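Local coordinates for hypothetical protein Rv0793 (PDB 1Y0H) that is a putative monooxygenase that may take part in antibiotic biosynthesis or scavenge reactive oxygen species, at residues A[75-78]-A[79-83]. Numbering follows the deposited sequence.
Sequences LNYR and AQVGE
Val81 packs against the ring of Tyr77, four residues earlier in the chain. Its CG1 methyl sits over one face of the ring, 4.2 Å from the centroid, as a CH-pi contact. Val81 CB comes to 3.6 Å from Tyr77 CE1, so the contact falls toward the CE1 side of the ring. With a Val81 chi1 of 63°, CG1 lies between the backbone N and the carbonyl carbon, which brings this branch over the ring. The backbone between the two is tied as well. Tyr77 O accepts from two amides, Val81 N at 3.0 Å and Gln80 N at 3.1 Å. The i+4 and i+3 amides thus share one acceptor at the end of the helix.

The Gln80 side chain, extended beyond CG, runs back alongside the last helical turn toward Asn76. Its NE2 donates to Asn76 O at 3.2 Å, from above the carbonyl plane. The amide planes of Asn76 and Gln80 are turned 61° against each other. Asn76 ND2 and Gln80 NE2 are both donors and do not bond each other, but one water accepts from both. A second water links Arg78 O, Gly82 N and Glu83 OE1.

Leu25, Leu26 and Met29 of helix 19-35 and Phe12 of strand 6-12 pack on the Tyr77-Val81 pair. The pairing thus joins the C-terminal end of helix 72-78 and its exit loop to the hydrophobic core between helices and sheet in this ferredoxin-like alpha+beta fold.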
ATOM      1  N   LEU A  75      18.334 -10.411   2.596  1.00 16.99           N
ATOM      2  CA  LEU A  75      18.601 -11.641   3.337  1.00 17.81           C
ATOM      3  C   LEU A  75      18.998 -11.369   4.786  1.00 17.51           C
ATOM      4  O   LEU A  75      18.635 -12.144   5.681  1.00 18.15           O
ATOM      5  CB  LEU A  75      19.640 -12.505   2.619  1.00 18.25           C
ATOM      6  CG  LEU A  75      19.220 -13.074   1.259  1.00 19.72           C
ATOM      7  CD1 LEU A  75      20.368 -13.872   0.676  1.00 22.58           C
ATOM      8  CD2 LEU A  75      17.929 -13.913   1.298  1.00 21.35           C
ATOM      9  N   ASN A  76      19.724 -10.278   5.016  1.00 17.80           N
ATOM     10  CA  ASN A  76      20.090  -9.858   6.367  1.00 17.97           C
ATOM     11  C   ASN A  76      18.839  -9.515   7.161  1.00 18.30           C
ATOM     12  O   ASN A  76      18.681  -9.937   8.308  1.00 19.06           O
ATOM     13  CB  ASN A  76      21.038  -8.653   6.332  1.00 18.63           C
ATOM     14  CG  ASN A  76      21.378  -8.145   7.718  1.00 19.47           C
ATOM     15  OD1 ASN A  76      21.989  -8.855   8.510  1.00 21.21           O
ATOM     16  ND2 ASN A  76      20.995  -6.907   8.014  1.00 20.52           N
ATOM     17  N   TYR A  77      17.951  -8.752   6.529  1.00 17.62           N
ATOM     18  CA  TYR A  77      16.683  -8.357   7.121  1.00 17.08           C
ATOM     19  C   TYR A  77      15.813  -9.580   7.440  1.00 17.08           C
ATOM     20  O   TYR A  77      15.252  -9.675   8.530  1.00 16.10           O
ATOM     21  CB  TYR A  77      15.962  -7.384   6.171  1.00 16.63           C
ATOM     22  CG  TYR A  77      14.462  -7.567   6.128  1.00 16.08           C
ATOM     23  CD1 TYR A  77      13.639  -6.923   7.044  1.00 16.33           C
ATOM     24  CD2 TYR A  77      13.867  -8.397   5.172  1.00 15.10           C
ATOM     25  CE1 TYR A  77      12.257  -7.115   7.016  1.00 16.41           C
ATOM     26  CE2 TYR A  77      12.500  -8.602   5.153  1.00 15.66           C
ATOM     27  CZ  TYR A  77      11.704  -7.955   6.080  1.00 15.97           C
ATOM     28  OH  TYR A  77      10.339  -8.117   6.070  1.00 16.89           O
ATOM     29  N   ARG A  78      15.706 -10.511   6.493  1.00 17.21           N
ATOM     30  CA  ARG A  78      14.822 -11.679   6.663  1.00 17.94           C
ATOM     31  C   ARG A  78      15.228 -12.549   7.845  1.00 17.99           C
ATOM     32  O   ARG A  78      14.379 -13.139   8.520  1.00 18.35           O
ATOM     33  CB  ARG A  78      14.750 -12.524   5.389  1.00 18.75           C
ATOM     34  CG  ARG A  78      13.554 -13.481   5.366  1.00 22.12           C
ATOM     35  CD  ARG A  78      12.271 -12.742   4.999  1.00 28.38           C
ATOM     36  NE  ARG A  78      11.095 -13.609   4.895  1.00 32.57           N
ATOM     37  CZ  ARG A  78      10.653 -14.168   3.764  1.00 34.10           C
ATOM     38  NH1 ARG A  78      11.295 -13.986   2.611  1.00 34.38           N
ATOM     39  NH2 ARG A  78       9.562 -14.924   3.786  1.00 34.19           N
ATOM     40  N   ALA A  79      16.533 -12.596   8.097  1.00 17.63           N
ATOM     41  CA  ALA A  79      17.105 -13.382   9.183  1.00 17.59           C
ATOM     42  C   ALA A  79      16.772 -12.848  10.567  1.00 17.03           C
ATOM     43  O   ALA A  79      16.909 -13.578  11.556  1.00 16.93           O
ATOM     44  CB  ALA A  79      18.621 -13.458   9.016  1.00 18.19           C
ATOM     45  N   GLN A  80      16.350 -11.586  10.645  1.00 16.37           N
ATOM     46  CA  GLN A  80      16.234 -10.894  11.929  1.00 16.29           C
ATOM     47  C   GLN A  80      14.844 -10.374  12.245  1.00 15.24           C
ATOM     48  O   GLN A  80      14.552 -10.084  13.401  1.00 15.43           O
ATOM     49  CB  GLN A  80      17.109  -9.650  11.949  1.00 16.56           C
ATOM     50  CG  GLN A  80      18.543  -9.835  11.638  1.00 18.94           C
ATOM     51  CD  GLN A  80      19.274  -8.518  11.732  1.00 21.67           C
ATOM     52  OE1 GLN A  80      19.343  -7.892  12.800  1.00 22.57           O
ATOM     53  NE2 GLN A  80      19.812  -8.074  10.609  1.00 22.16           N
ATOM     54  N   VAL A  81      14.026 -10.168  11.216  1.00 14.34           N
ATOM     55  CA  VAL A  81      12.779  -9.437  11.417  1.00 13.75           C
ATOM     56  C   VAL A  81      11.761 -10.126  12.333  1.00 13.46           C
ATOM     57  O   VAL A  81      11.158  -9.472  13.207  1.00 13.39           O
ATOM     58  CB  VAL A  81      12.131  -8.998  10.078  1.00 13.59           C
ATOM     59  CG1 VAL A  81      11.732 -10.200   9.227  1.00 14.53           C
ATOM     60  CG2 VAL A  81      10.950  -8.064  10.345  1.00 14.14           C
ATOM     61  N   GLY A  82      11.579 -11.430  12.151  1.00 13.38           N
ATOM     62  CA  GLY A  82      10.515 -12.161  12.840  1.00 12.89           C
ATOM     63  C   GLY A  82      10.579 -12.082  14.346  1.00 12.93           C
ATOM     64  O   GLY A  82       9.548 -12.055  15.032  1.00 12.74           O
ATOM     65  N   GLU A  83      11.808 -12.029  14.841  1.00 11.81           N
ATOM     66  CA  GLU A  83      12.121 -12.026  16.261  1.00 12.39           C
ATOM     67  C   GLU A  83      11.693 -10.729  16.958  1.00 11.46           C
ATOM     68  O   GLU A  83      11.708 -10.657  18.191  1.00 11.79           O
ATOM     69  CB  GLU A  83      13.620 -12.265  16.432  1.00 13.00           C
ATOM     70  CG  GLU A  83      14.099 -13.683  16.015  1.00 15.66           C
ATOM     71  CD  GLU A  83      14.006 -14.020  14.508  1.00 18.68           C
ATOM     72  OE1 GLU A  83      13.932 -13.114  13.645  1.00 19.96           O
ATOM     73  OE2 GLU A  83      14.019 -15.235  14.180  1.00 20.64           O
TER
HETATM   74  O   HOH W   1      21.270  -5.974  10.590  1.00 35.30           O
HETATM   75  O   HOH W   2      13.004 -13.541  10.897  1.00 20.59           O